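PDB 4WIA: putative flagella-related protein H from Methanocaldococcus jannaschii DSM 2661, which probably binds ATP and magnesium as an accessory ATPase component of the archaellum, the archaeal flagellum, whose assembly it may help to regulate. Local coordinates for residues Val42-Leu47 against Ile160-Pro165; Gln64-Glu69 against Pro97-Asn102; Ala89-Pro94 against Thr115-Glu120. All coordinates share one frame; numbering follows the deposited sequence.

Interaction 1. Residues Val42-Leu47 against Ile160-Pro165. With SO4 (sulfate ion), chain F.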
ATOM      1  N   VAL A  42     -22.255   2.222   6.810  1.00 43.23           N
ATOM      2  CA  VAL A  42     -21.260   2.861   5.904  1.00 43.72           C
ATOM      3  C   VAL A  42     -19.935   3.144   6.606  1.00 42.37           C
ATOM      4  O   VAL A  42     -18.873   2.948   6.062  1.00 40.86           O
ATOM      5  CB  VAL A  42     -21.822   4.135   5.274  1.00 46.62           C
ATOM      6  CG1 VAL A  42     -20.731   4.887   4.568  1.00 50.15           C
ATOM      7  CG2 VAL A  42     -22.907   3.785   4.283  1.00 48.56           C
ATOM      8  N   LEU A  43     -20.007   3.495   7.882  1.00 43.07           N
ATOM      9  CA  LEU A  43     -18.802   3.708   8.652  1.00 42.48           C
ATOM     10  C   LEU A  43     -18.035   2.438   8.817  1.00 42.59           C
ATOM     11  O   LEU A  43     -16.810   2.452   8.696  1.00 40.58           O
ATOM     12  CB  LEU A  43     -19.175   4.238  10.004  1.00 49.10           C
ATOM     13  CG  LEU A  43     -18.142   5.000  10.786  1.00 55.49           C
ATOM     14  CD1 LEU A  43     -17.600   6.185   9.986  1.00 56.98           C
ATOM     15  CD2 LEU A  43     -18.751   5.478  12.097  1.00 59.16           C
ATOM     16  N   CYS A  44     -18.745   1.306   9.070  1.00 41.38           N
ATOM     17  CA  CYS A  44     -18.066   0.003   9.176  1.00 38.72           C
ATOM     18  C   CYS A  44     -17.426  -0.356   7.893  1.00 37.23           C
ATOM     19  O   CYS A  44     -16.363  -0.922   7.856  1.00 35.90           O
ATOM     20  CB  CYS A  44     -19.079  -1.132   9.547  1.00 43.10           C
ATOM     21  SG  CYS A  44     -19.691  -1.020  11.241  1.00 42.01           S
ATOM     22  N   GLN A  45     -18.111  -0.015   6.811  1.00 40.20           N
ATOM     23  CA  GLN A  45     -17.636  -0.312   5.441  1.00 41.46           C
ATOM     24  C   GLN A  45     -16.385   0.467   5.075  1.00 39.09           C
ATOM     25  O   GLN A  45     -15.447  -0.113   4.537  1.00 36.89           O
ATOM     26  CB  GLN A  45     -18.765  -0.057   4.465  1.00 42.76           C
ATOM     27  CG  GLN A  45     -19.792  -1.150   4.538  1.00 42.57           C
ATOM     28  CD  GLN A  45     -21.181  -0.751   4.095  1.00 50.26           C
ATOM     29  OE1 GLN A  45     -21.399   0.253   3.398  1.00 50.83           O
ATOM     30  NE2 GLN A  45     -22.162  -1.603   4.469  1.00 57.84           N
ATOM     31  N   ARG A  46     -16.361   1.761   5.431  1.00 36.93           N
ATOM     32  CA  ARG A  46     -15.157   2.592   5.251  1.00 38.10           C
ATOM     33  C   ARG A  46     -13.991   2.026   6.063  1.00 35.00           C
ATOM     34  O   ARG A  46     -12.837   1.946   5.573  1.00 33.49           O
ATOM     35  CB  ARG A  46     -15.424   4.037   5.671  1.00 37.91           C
ATOM     36  CG  ARG A  46     -14.169   4.874   5.971  1.00 37.94           C
ATOM     37  CD  ARG A  46     -13.345   5.114   4.707  1.00 37.06           C
ATOM     38  NE  ARG A  46     -12.134   5.901   4.963  1.00 38.99           N
ATOM     39  CZ  ARG A  46     -10.983   5.423   5.428  1.00 38.46           C
ATOM     40  NH1 ARG A  46     -10.861   4.150   5.761  1.00 35.91           N
ATOM     41  NH2 ARG A  46      -9.947   6.224   5.559  1.00 37.05           N
ATOM     42  N   LEU A  47     -14.274   1.676   7.311  1.00 33.48           N
ATOM     43  CA  LEU A  47     -13.190   1.117   8.144  1.00 33.22           C
ATOM     44  C   LEU A  47     -12.674  -0.182   7.559  1.00 34.16           C
ATOM     45  O   LEU A  47     -11.470  -0.393   7.441  1.00 32.84           O
ATOM     46  CB  LEU A  47     -13.683   0.928   9.567  1.00 33.80           C
ATOM     47  CG  LEU A  47     -13.878   2.275  10.269  1.00 36.97           C
ATOM     48  CD1 LEU A  47     -14.593   2.104  11.594  1.00 37.46           C
ATOM     49  CD2 LEU A  47     -12.542   2.999  10.484  1.00 37.57           C
ATOM     50  N   ILE A 160     -15.612  -4.565  16.066  1.00 38.87           N
ATOM     51  CA  ILE A 160     -16.423  -3.425  15.820  1.00 40.96           C
ATOM     52  C   ILE A 160     -17.858  -3.903  15.733  1.00 41.32           C
ATOM     53  O   ILE A 160     -18.132  -4.724  14.894  1.00 42.34           O
ATOM     54  CB  ILE A 160     -16.012  -2.759  14.444  1.00 38.17           C
ATOM     55  CG1 ILE A 160     -14.529  -2.409  14.431  1.00 37.37           C
ATOM     56  CG2 ILE A 160     -16.830  -1.518  14.205  1.00 39.78           C
ATOM     57  CD1 ILE A 160     -13.991  -1.829  13.112  1.00 37.15           C
ATOM     58  N   CYS A 161     -18.770  -3.332  16.532  1.00 42.26           N
ATOM     59  CA  CYS A 161     -20.185  -3.650  16.448  1.00 44.12           C
ATOM     60  C   CYS A 161     -21.036  -2.418  16.243  1.00 45.24           C
ATOM     61  O   CYS A 161     -20.753  -1.344  16.764  1.00 44.07           O
ATOM     62  CB  CYS A 161     -20.680  -4.276  17.730  1.00 49.84           C
ATOM     63  SG  CYS A 161     -19.777  -5.694  18.381  1.00 50.87           S
ATOM     64  N   THR A 162     -22.132  -2.582  15.520  1.00 48.39           N
ATOM     65  CA  THR A 162     -23.158  -1.563  15.523  1.00 48.58           C
ATOM     66  C   THR A 162     -24.308  -1.955  16.471  1.00 49.70           C
ATOM     67  O   THR A 162     -24.651  -3.118  16.595  1.00 47.06           O
ATOM     68  CB  THR A 162     -23.688  -1.305  14.125  1.00 47.09           C
ATOM     69  OG1 THR A 162     -24.393  -2.446  13.668  1.00 45.65           O
ATOM     70  CG2 THR A 162     -22.518  -1.026  13.148  1.00 47.77           C
ATOM     71  N   VAL A 163     -24.915  -0.934  17.056  1.00 51.78           N
ATOM     72  CA  VAL A 163     -25.985  -1.083  17.975  1.00 53.66           C
ATOM     73  C   VAL A 163     -27.088  -0.098  17.610  1.00 57.11           C
ATOM     74  O   VAL A 163     -26.827   1.109  17.495  1.00 59.00           O
ATOM     75  CB  VAL A 163     -25.469  -0.717  19.367  1.00 55.18           C
ATOM     76  CG1 VAL A 163     -26.627  -0.588  20.367  1.00 59.88           C
ATOM     77  CG2 VAL A 163     -24.446  -1.725  19.845  1.00 54.84           C
ATOM     78  N   ASN A 164     -28.303  -0.594  17.403  1.00 60.15           N
ATOM     79  CA  ASN A 164     -29.466   0.266  17.269  1.00 62.00           C
ATOM     80  C   ASN A 164     -30.155   0.317  18.614  1.00 66.89           C
ATOM     81  O   ASN A 164     -30.678  -0.683  19.069  1.00 68.45           O
ATOM     82  CB  ASN A 164     -30.400  -0.263  16.190  1.00 62.97           C
ATOM     83  CG  ASN A 164     -31.682   0.566  16.049  1.00 69.72           C
ATOM     84  OD1 ASN A 164     -32.041   1.377  16.907  1.00 71.89           O
ATOM     85  ND2 ASN A 164     -32.384   0.354  14.947  1.00 71.46           N
ATOM     86  N   PRO A 165     -30.161   1.483  19.273  1.00 70.35           N
ATOM     87  CA  PRO A 165     -30.661   1.484  20.647  1.00 74.21           C
ATOM     88  C   PRO A 165     -32.153   1.154  20.770  1.00 77.63           C
ATOM     89  O   PRO A 165     -32.593   0.812  21.860  1.00 78.68           O
ATOM     90  CB  PRO A 165     -30.364   2.922  21.137  1.00 74.80           C
ATOM     91  CG  PRO A 165     -30.262   3.741  19.901  1.00 72.52           C
ATOM     92  CD  PRO A 165     -29.701   2.819  18.856  1.00 70.77           C
TER
HETATM   93  S   SO4 F 303     -29.816  -0.720  12.296  1.00 62.41           S
HETATM   94  O1  SO4 F 303     -29.769   0.619  12.902  1.00 62.14           O
HETATM   95  O2  SO4 F 303     -30.015  -0.798  10.814  1.00 54.89           O
HETATM   96  O3  SO4 F 303     -31.035  -1.264  12.953  1.00 67.10           O
HETATM   97  O4  SO4 F 303     -28.595  -1.567  12.584  1.00 53.64           O
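Cys44 points its sulfur into the strand, where SG meets Thr162 CG2 at 3.4 Å, a tight approach of thiol to methyl, and Ile160 CG2 at 4.1 Å. One sulfur thus touches two residues that lie two apart on the same side of the strand. A helical turn later Leu47 reaches the strand with its CD1, which stands 4.3 Å from Ile160 CD1. These two methyls touch, since Ile160 extends along CG1 while its CG2 branch is left to face Cys44.

In the next shell, the rotation of Thr162 is fixed by its hydroxyl. With chi1 at 67° this group sits between the backbone N and the carbonyl carbon and hydrogen-bonds to Asp127 OD1, which turns CG2 toward the helix. Asp127 ends strand 123-127, where a Walker B aspartate would be expected in this fold. Two residues beyond Thr162, Asn164 ND2 donates to sulfate O3 at 2.9 Å with an N-H...O angle of 164°. Its OD1 accepts from Lys166 N, so the orientation of the amide is settled from both ends. The sulfate, probably from the crystallisation liquor, is also bound by Lys40 NZ and Gln64 NE2. Lys40 is probably an ATP-binding residue, so the anion is consistent with a pocket made for phosphate.

Helix 40-53 follows the P-loop and begins the crossover that links strand 29-33 to strand 58-62. It lies nearly antiparallel (169°) to strand 160-163, with the axes of the short segments 9.8 Å apart at closest approach. That strand is inserted in the sheet between 123-127 and 29-33; Cys44 and Ile160 both also touch Ile125, while Leu43 and Ile160 reach Ile32 on the other neighbouring strand.

Interaction 2. Residues Gln64-Glu69 against Pro97-Asn102. With SO4 (sulfate ion), chain F.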
ATOM      1  N   GLN A  64     -27.967  -7.900   7.692  1.00 59.19           N
ATOM      2  CA  GLN A  64     -28.825  -7.160   6.740  1.00 60.86           C
ATOM      3  C   GLN A  64     -28.609  -7.471   5.254  1.00 56.11           C
ATOM      4  O   GLN A  64     -29.558  -7.463   4.511  1.00 61.49           O
ATOM      5  CB  GLN A  64     -28.667  -5.656   6.978  1.00 63.02           C
ATOM      6  CG  GLN A  64     -29.107  -5.241   8.369  1.00 65.37           C
ATOM      7  CD  GLN A  64     -28.940  -3.758   8.603  1.00 66.66           C
ATOM      8  OE1 GLN A  64     -28.520  -3.030   7.723  1.00 67.28           O
ATOM      9  NE2 GLN A  64     -29.197  -3.319   9.821  1.00 70.23           N
ATOM     10  N   LEU A  65     -27.384  -7.748   4.835  1.00 52.17           N
ATOM     11  CA  LEU A  65     -27.079  -7.890   3.446  1.00 52.38           C
ATOM     12  C   LEU A  65     -26.521  -9.263   3.125  1.00 53.02           C
ATOM     13  O   LEU A  65     -25.583  -9.767   3.773  1.00 48.31           O
ATOM     14  CB  LEU A  65     -26.050  -6.826   3.027  1.00 51.44           C
ATOM     15  CG  LEU A  65     -26.418  -5.344   3.282  1.00 51.92           C
ATOM     16  CD1 LEU A  65     -25.292  -4.431   2.904  1.00 50.84           C
ATOM     17  CD2 LEU A  65     -27.680  -4.911   2.488  1.00 56.74           C
ATOM     18  N   THR A  66     -27.054  -9.830   2.048  1.00 56.23           N
ATOM     19  CA  THR A  66     -26.475 -11.017   1.431  1.00 55.61           C
ATOM     20  C   THR A  66     -25.157 -10.602   0.839  1.00 52.67           C
ATOM     21  O   THR A  66     -24.840  -9.408   0.783  1.00 48.56           O
ATOM     22  CB  THR A  66     -27.315 -11.550   0.265  1.00 59.90           C
ATOM     23  OG1 THR A  66     -27.457 -10.519  -0.716  1.00 60.41           O
ATOM     24  CG2 THR A  66     -28.678 -12.018   0.716  1.00 62.47           C
ATOM     25  N   THR A  67     -24.369 -11.589   0.420  1.00 50.84           N
ATOM     26  CA  THR A  67     -23.074 -11.321  -0.201  1.00 51.76           C
ATOM     27  C   THR A  67     -23.252 -10.408  -1.439  1.00 52.59           C
ATOM     28  O   THR A  67     -22.579  -9.421  -1.609  1.00 52.70           O
ATOM     29  CB  THR A  67     -22.347 -12.637  -0.531  1.00 50.64           C
ATOM     30  OG1 THR A  67     -22.243 -13.393   0.680  1.00 50.21           O
ATOM     31  CG2 THR A  67     -20.933 -12.409  -1.022  1.00 51.11           C
ATOM     32  N   LEU A  68     -24.206 -10.732  -2.263  1.00 56.25           N
ATOM     33  CA  LEU A  68     -24.459 -10.017  -3.492  1.00 59.27           C
ATOM     34  C   LEU A  68     -24.753  -8.530  -3.192  1.00 61.76           C
ATOM     35  O   LEU A  68     -24.087  -7.643  -3.728  1.00 55.86           O
ATOM     36  CB  LEU A  68     -25.625 -10.687  -4.188  1.00 62.57           C
ATOM     37  CG  LEU A  68     -26.152 -10.376  -5.559  1.00 70.01           C
ATOM     38  CD1 LEU A  68     -27.308  -9.389  -5.550  1.00 70.40           C
ATOM     39  CD2 LEU A  68     -24.989  -9.891  -6.383  1.00 71.63           C
ATOM     40  N   GLU A  69     -25.699  -8.285  -2.277  1.00 63.89           N
ATOM     41  CA  GLU A  69     -26.065  -6.943  -1.871  1.00 61.11           C
ATOM     42  C   GLU A  69     -24.863  -6.208  -1.292  1.00 54.79           C
ATOM     43  O   GLU A  69     -24.669  -5.047  -1.563  1.00 57.91           O
ATOM     44  CB  GLU A  69     -27.225  -6.960  -0.871  1.00 62.58           C
ATOM     45  CG  GLU A  69     -28.518  -7.603  -1.357  1.00 68.09           C
ATOM     46  CD  GLU A  69     -29.557  -7.821  -0.219  1.00 71.80           C
ATOM     47  OE1 GLU A  69     -30.699  -7.371  -0.422  1.00 78.64           O
ATOM     48  OE2 GLU A  69     -29.278  -8.431   0.880  1.00 67.59           O
ATOM     49  N   PRO A  97     -30.928 -15.988   8.461  1.00 72.20           N
ATOM     50  CA  PRO A  97     -32.240 -15.994   9.107  1.00 74.13           C
ATOM     51  C   PRO A  97     -32.723 -14.595   9.527  1.00 74.82           C
ATOM     52  O   PRO A  97     -33.954 -14.361   9.598  1.00 73.87           O
ATOM     53  CB  PRO A  97     -32.041 -16.908  10.336  1.00 74.06           C
ATOM     54  CG  PRO A  97     -30.775 -17.669  10.102  1.00 71.46           C
ATOM     55  CD  PRO A  97     -29.951 -16.887   9.127  1.00 70.64           C
ATOM     56  N   LEU A  98     -31.793 -13.690   9.837  1.00 71.16           N
ATOM     57  CA  LEU A  98     -32.198 -12.333  10.170  1.00 73.43           C
ATOM     58  C   LEU A  98     -32.436 -11.516   8.922  1.00 73.17           C
ATOM     59  O   LEU A  98     -33.269 -10.624   8.956  1.00 78.45           O
ATOM     60  CB  LEU A  98     -31.209 -11.622  11.090  1.00 72.96           C
ATOM     61  CG  LEU A  98     -31.318 -12.155  12.526  1.00 77.52           C
ATOM     62  CD1 LEU A  98     -30.253 -11.556  13.425  1.00 71.33           C
ATOM     63  CD2 LEU A  98     -32.682 -11.893  13.164  1.00 82.02           C
ATOM     64  N   ILE A  99     -31.672 -11.786   7.861  1.00 71.33           N
ATOM     65  CA  ILE A  99     -31.813 -11.117   6.556  1.00 71.34           C
ATOM     66  C   ILE A  99     -33.166 -11.491   5.950  1.00 76.43           C
ATOM     67  O   ILE A  99     -33.910 -10.647   5.522  1.00 77.96           O
ATOM     68  CB  ILE A  99     -30.690 -11.568   5.594  1.00 70.38           C
ATOM     69  CG1 ILE A  99     -29.325 -10.961   6.016  1.00 68.18           C
ATOM     70  CG2 ILE A  99     -31.022 -11.192   4.174  1.00 70.97           C
ATOM     71  CD1 ILE A  99     -28.111 -11.722   5.510  1.00 67.43           C
ATOM     72  N   ALA A 100     -33.474 -12.781   5.972  1.00 82.80           N
ATOM     73  CA  ALA A 100     -34.754 -13.324   5.491  1.00 88.49           C
ATOM     74  C   ALA A 100     -35.955 -12.999   6.391  1.00 93.10           C
ATOM     75  O   ALA A 100     -37.073 -12.827   5.896  1.00102.80           O
ATOM     76  CB  ALA A 100     -34.638 -14.832   5.294  1.00 86.93           C
ATOM     77  N   ASP A 101     -35.742 -12.940   7.699  1.00 93.84           N
ATOM     78  CA  ASP A 101     -36.796 -12.512   8.619  1.00 99.19           C
ATOM     79  C   ASP A 101     -36.245 -11.716   9.794  1.00 98.12           C
ATOM     80  O   ASP A 101     -35.652 -12.279  10.703  1.00 93.58           O
ATOM     81  CB  ASP A 101     -37.632 -13.702   9.125  1.00103.75           C
ATOM     82  CG  ASP A 101     -38.677 -13.286  10.134  1.00106.66           C
ATOM     83  OD1 ASP A 101     -39.061 -12.108  10.177  1.00105.24           O
ATOM     84  OD2 ASP A 101     -39.116 -14.155  10.892  1.00113.14           O
ATOM     85  N   ASN A 102     -36.508 -10.408   9.780  1.00101.39           N
ATOM     86  CA  ASN A 102     -35.981  -9.474  10.793  1.00102.11           C
ATOM     87  C   ASN A 102     -36.074 -10.027  12.200  1.00104.25           C
ATOM     88  O   ASN A 102     -35.165  -9.826  12.994  1.00101.00           O
ATOM     89  CB  ASN A 102     -36.742  -8.137  10.788  1.00105.27           C
ATOM     90  CG  ASN A 102     -36.510  -7.335   9.535  1.00106.32           C
ATOM     91  OD1 ASN A 102     -35.382  -7.232   9.080  1.00105.43           O
ATOM     92  ND2 ASN A 102     -37.577  -6.753   8.969  1.00106.44           N
TER
HETATM   93  S   SO4 F 303     -29.816  -0.720  12.296  1.00 62.41           S
HETATM   94  O1  SO4 F 303     -29.769   0.619  12.902  1.00 62.14           O
HETATM   95  O2  SO4 F 303     -30.015  -0.798  10.814  1.00 54.89           O
HETATM   96  O3  SO4 F 303     -31.035  -1.264  12.953  1.00 67.10           O
HETATM   97  O4  SO4 F 303     -28.595  -1.567  12.584  1.00 53.64           O
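Gln64 and Ile99 bring the two backbones within 5.0 Å, measured CA to CA, where the loop leading into helix 67-76 passes the last turn of helix 96-100. Ile99 makes nearly all of the contact. Its CG1 rests 3.6 Å from Gln64 C, and its CD1 reaches on to Leu65 O, also at 3.6 Å. The CG2 branch faces Thr66, with 4.3 Å between Ile99 CG2 and Thr66 CG2. An alanine in place of Ile99 is likely to leave a gap beside the peptides of Gln64 and Leu65 and let this loop shift.

At its far end the loop enters helix 67-76 through a capping box. Thr66 N donates to the anti lone pair of Glu69 OE2 at 2.9 Å, almost straight at 171°, and Glu69 N returns a bond to Thr66 OG1 at 3.2 Å. Gln64 points its CB away from helix 96-100, and its chain, extended beyond CG, carries NE2 to sulfate O2 at 2.8 Å through a bent bond (140°). Lys40 and Asn164 bind the same anion. Gln64 is probably an ATP-binding residue, so the loop after strand 58-62 probably lines the nucleotide pocket of a P-loop NTPase.

Interaction 3. Residues Ala89-Pro94 against Thr115-Glu120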
ATOM      1  N   ALA A  89      -8.969 -12.669   2.111  1.00 43.89           N
ATOM      2  CA  ALA A  89      -8.662 -11.503   2.877  1.00 39.73           C
ATOM      3  C   ALA A  89      -9.856 -10.885   3.564  1.00 39.09           C
ATOM      4  O   ALA A  89      -9.761 -10.494   4.771  1.00 38.74           O
ATOM      5  CB  ALA A  89      -8.004 -10.480   2.018  1.00 41.61           C
ATOM      6  N   LEU A  90     -10.971 -10.835   2.863  1.00 40.07           N
ATOM      7  CA  LEU A  90     -12.265 -10.462   3.466  1.00 40.75           C
ATOM      8  C   LEU A  90     -13.162 -11.704   3.559  1.00 43.93           C
ATOM      9  O   LEU A  90     -13.413 -12.370   2.563  1.00 43.49           O
ATOM     10  CB  LEU A  90     -12.961  -9.399   2.609  1.00 43.45           C
ATOM     11  CG  LEU A  90     -14.414  -9.036   2.955  1.00 43.30           C
ATOM     12  CD1 LEU A  90     -14.507  -8.597   4.400  1.00 43.89           C
ATOM     13  CD2 LEU A  90     -15.025  -7.970   2.049  1.00 44.18           C
ATOM     14  N   LEU A  91     -13.645 -12.028   4.781  1.00 40.22           N
ATOM     15  CA  LEU A  91     -14.564 -13.096   4.996  1.00 38.41           C
ATOM     16  C   LEU A  91     -15.863 -12.441   5.361  1.00 39.63           C
ATOM     17  O   LEU A  91     -15.990 -11.754   6.390  1.00 40.24           O
ATOM     18  CB  LEU A  91     -14.080 -13.966   6.174  1.00 39.93           C
ATOM     19  CG  LEU A  91     -14.990 -15.018   6.745  1.00 39.62           C
ATOM     20  CD1 LEU A  91     -15.296 -16.091   5.683  1.00 38.52           C
ATOM     21  CD2 LEU A  91     -14.385 -15.629   7.999  1.00 39.87           C
ATOM     22  N   TYR A  92     -16.847 -12.632   4.492  1.00 41.46           N
ATOM     23  CA  TYR A  92     -18.140 -11.997   4.627  1.00 41.38           C
ATOM     24  C   TYR A  92     -19.184 -13.034   5.067  1.00 43.52           C
ATOM     25  O   TYR A  92     -19.344 -14.042   4.433  1.00 45.03           O
ATOM     26  CB  TYR A  92     -18.571 -11.352   3.288  1.00 39.89           C
ATOM     27  CG  TYR A  92     -19.843 -10.582   3.443  1.00 39.13           C
ATOM     28  CD1 TYR A  92     -19.841  -9.361   4.059  1.00 36.67           C
ATOM     29  CD2 TYR A  92     -21.069 -11.133   3.103  1.00 40.48           C
ATOM     30  CE1 TYR A  92     -21.019  -8.658   4.263  1.00 38.07           C
ATOM     31  CE2 TYR A  92     -22.271 -10.439   3.297  1.00 42.76           C
ATOM     32  CZ  TYR A  92     -22.218  -9.186   3.881  1.00 40.85           C
ATOM     33  OH  TYR A  92     -23.385  -8.484   4.092  1.00 44.63           O
ATOM     34  N   ILE A  93     -19.912 -12.746   6.151  1.00 45.24           N
ATOM     35  CA  ILE A  93     -20.821 -13.701   6.764  1.00 43.57           C
ATOM     36  C   ILE A  93     -22.238 -13.141   6.827  1.00 44.27           C
ATOM     37  O   ILE A  93     -22.577 -12.358   7.743  1.00 44.01           O
ATOM     38  CB  ILE A  93     -20.383 -13.985   8.187  1.00 43.49           C
ATOM     39  CG1 ILE A  93     -18.914 -14.439   8.202  1.00 43.41           C
ATOM     40  CG2 ILE A  93     -21.315 -15.058   8.828  1.00 45.64           C
ATOM     41  CD1 ILE A  93     -18.669 -15.786   7.550  1.00 44.41           C
ATOM     42  N   PRO A  94     -23.061 -13.497   5.864  1.00 44.95           N
ATOM     43  CA  PRO A  94     -24.451 -13.076   5.967  1.00 49.53           C
ATOM     44  C   PRO A  94     -25.233 -13.937   6.980  1.00 53.07           C
ATOM     45  O   PRO A  94     -25.252 -15.156   6.840  1.00 52.52           O
ATOM     46  CB  PRO A  94     -25.004 -13.253   4.537  1.00 50.79           C
ATOM     47  CG  PRO A  94     -23.996 -14.078   3.809  1.00 50.16           C
ATOM     48  CD  PRO A  94     -22.727 -14.149   4.592  1.00 47.76           C
ATOM     49  N   THR A 115     -17.735 -19.710  16.403  1.00 55.24           N
ATOM     50  CA  THR A 115     -17.201 -19.934  15.081  1.00 54.75           C
ATOM     51  C   THR A 115     -15.746 -19.425  14.943  1.00 53.40           C
ATOM     52  O   THR A 115     -15.502 -18.215  14.807  1.00 55.27           O
ATOM     53  CB  THR A 115     -18.102 -19.300  14.016  1.00 51.58           C
ATOM     54  OG1 THR A 115     -19.452 -19.586  14.323  1.00 53.54           O
ATOM     55  CG2 THR A 115     -17.783 -19.843  12.642  1.00 51.24           C
ATOM     56  N   ARG A 116     -14.800 -20.353  14.923  1.00 54.02           N
ATOM     57  CA  ARG A 116     -13.368 -20.044  14.908  1.00 56.03           C
ATOM     58  C   ARG A 116     -12.985 -19.175  13.768  1.00 51.28           C
ATOM     59  O   ARG A 116     -12.102 -18.324  13.896  1.00 48.81           O
ATOM     60  CB  ARG A 116     -12.530 -21.300  14.735  1.00 59.23           C
ATOM     61  CG  ARG A 116     -12.722 -22.379  15.769  1.00 65.86           C
ATOM     62  CD  ARG A 116     -12.063 -23.651  15.250  1.00 70.22           C
ATOM     63  NE  ARG A 116     -11.485 -24.490  16.271  1.00 74.78           N
ATOM     64  CZ  ARG A 116     -10.964 -25.702  16.037  1.00 78.88           C
ATOM     65  NH1 ARG A 116     -10.927 -26.203  14.788  1.00 78.75           N
ATOM     66  NH2 ARG A 116     -10.487 -26.422  17.063  1.00 74.72           N
ATOM     67  N   ALA A 117     -13.606 -19.455  12.635  1.00 48.58           N
ATOM     68  CA  ALA A 117     -13.186 -18.848  11.370  1.00 44.87           C
ATOM     69  C   ALA A 117     -13.211 -17.313  11.435  1.00 43.45           C
ATOM     70  O   ALA A 117     -12.325 -16.694  10.913  1.00 40.07           O
ATOM     71  CB  ALA A 117     -14.033 -19.339  10.217  1.00 44.27           C
ATOM     72  N   PHE A 118     -14.182 -16.749  12.162  1.00 43.33           N
ATOM     73  CA  PHE A 118     -14.336 -15.344  12.240  1.00 42.61           C
ATOM     74  C   PHE A 118     -13.069 -14.727  12.798  1.00 43.50           C
ATOM     75  O   PHE A 118     -12.645 -13.652  12.318  1.00 43.35           O
ATOM     76  CB  PHE A 118     -15.505 -14.901  13.151  1.00 42.91           C
ATOM     77  CG  PHE A 118     -16.868 -15.352  12.727  1.00 41.39           C
ATOM     78  CD1 PHE A 118     -17.106 -15.928  11.492  1.00 41.40           C
ATOM     79  CD2 PHE A 118     -17.933 -15.165  13.593  1.00 41.86           C
ATOM     80  CE1 PHE A 118     -18.382 -16.330  11.140  1.00 42.35           C
ATOM     81  CE2 PHE A 118     -19.201 -15.597  13.268  1.00 43.91           C
ATOM     82  CZ  PHE A 118     -19.423 -16.181  12.029  1.00 43.10           C
ATOM     83  N   TYR A 119     -12.489 -15.377  13.802  1.00 42.47           N
ATOM     84  CA  TYR A 119     -11.456 -14.770  14.664  1.00 42.22           C
ATOM     85  C   TYR A 119     -10.050 -15.056  14.178  1.00 42.99           C
ATOM     86  O   TYR A 119      -9.074 -14.539  14.726  1.00 42.56           O
ATOM     87  CB  TYR A 119     -11.650 -15.176  16.145  1.00 42.53           C
ATOM     88  CG  TYR A 119     -13.033 -14.866  16.566  1.00 43.52           C
ATOM     89  CD1 TYR A 119     -13.427 -13.543  16.753  1.00 43.78           C
ATOM     90  CD2 TYR A 119     -14.012 -15.872  16.642  1.00 45.41           C
ATOM     91  CE1 TYR A 119     -14.750 -13.215  17.043  1.00 42.51           C
ATOM     92  CE2 TYR A 119     -15.321 -15.556  16.939  1.00 45.99           C
ATOM     93  CZ  TYR A 119     -15.679 -14.206  17.104  1.00 45.65           C
ATOM     94  OH  TYR A 119     -16.978 -13.857  17.393  1.00 49.52           O
ATOM     95  N   GLU A 120      -9.927 -15.724  13.050  1.00 45.62           N
ATOM     96  CA  GLU A 120      -8.607 -15.793  12.416  1.00 48.69           C
ATOM     97  C   GLU A 120      -8.240 -14.457  11.761  1.00 45.43           C
ATOM     98  O   GLU A 120      -7.100 -14.233  11.484  1.00 51.58           O
ATOM     99  CB  GLU A 120      -8.558 -16.885  11.346  1.00 53.55           C
ATOM    100  CG  GLU A 120      -9.037 -18.274  11.789  1.00 58.24           C
ATOM    101  CD  GLU A 120      -9.060 -19.229  10.596  1.00 63.82           C
ATOM    102  OE1 GLU A 120      -8.401 -20.271  10.659  1.00 65.38           O
ATOM    103  OE2 GLU A 120      -9.703 -18.902   9.577  1.00 63.92           O
TER
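Leu91 and Phe118 mark the nearest backbone approach, 7.6 Å between CA atoms, where strand 90-94 passes the short, weakly bonded helix 116-119. Leu91 makes its contacts through a single methyl: CD2 lies 3.7 Å from Ala117 O and 4.3 Å from Ala117 CB, and it also comes up at the edge of the Phe118 ring, close to the ring plane. Ile93 meets that ring with three carbons. Its CG1 is 3.5 Å from Phe118 CE1, its CD1 is 3.6 Å from the same atom, and its CG2 touches Phe118 CZ at 3.9 Å. The chain of Ile93 is bent at chi2 (-67°), which folds CD1 back so that it gathers with CG1 around one corner of the ring, at an oblique slant to it.

Leu91 and Ile93 alternate along the strand with Leu90, Tyr92 and Pro94, which face the other way onto helices 67-76 and 82-87. This is the alpha-beta-alpha layering of a P-loop NTPase fold, and 90-94 is the outermost strand at its end of the sheet within this chain. Helix 116-119 belongs to the long crossover leading from this strand to 123-127, with strand 58-62 between them.

Phe118 is held from its own segment as well. Thr115 CB lies over one ring face, 3.8 Å above the plane and over the centre, and Phe118 CB in turn sits over a face of Tyr119. The Tyr119 ring also stacks edge-to-face with Phe148. A second subunit, another copy of the protein, packs nearby: Ala89 meets Ser12 of that subunit, Arg116 its Val232 and Glu120 its Ile229.

From the N terminus, helix 40-53 opens the longest loop, which interaction 1 closes only when strand 158-163 enters the middle of the sheet. Both other contacts nest inside it. Interaction 2 starts at residues 64-69, after strand 58-62, and closes at 97-102; interaction 3 starts earlier than that closure, at 89-94, and ends at 115-120, so the two cross. They also touch: Leu65 O and Tyr92 OH are 2.6 Å apart, a probable hydrogen bond, and Ile99 packs on Pro94. Interactions 1 and 2 do not touch but share one sulfate, bound from the loops that follow strands 158-163 and 58-62, while interaction 3 ties the outer strand to its crossover.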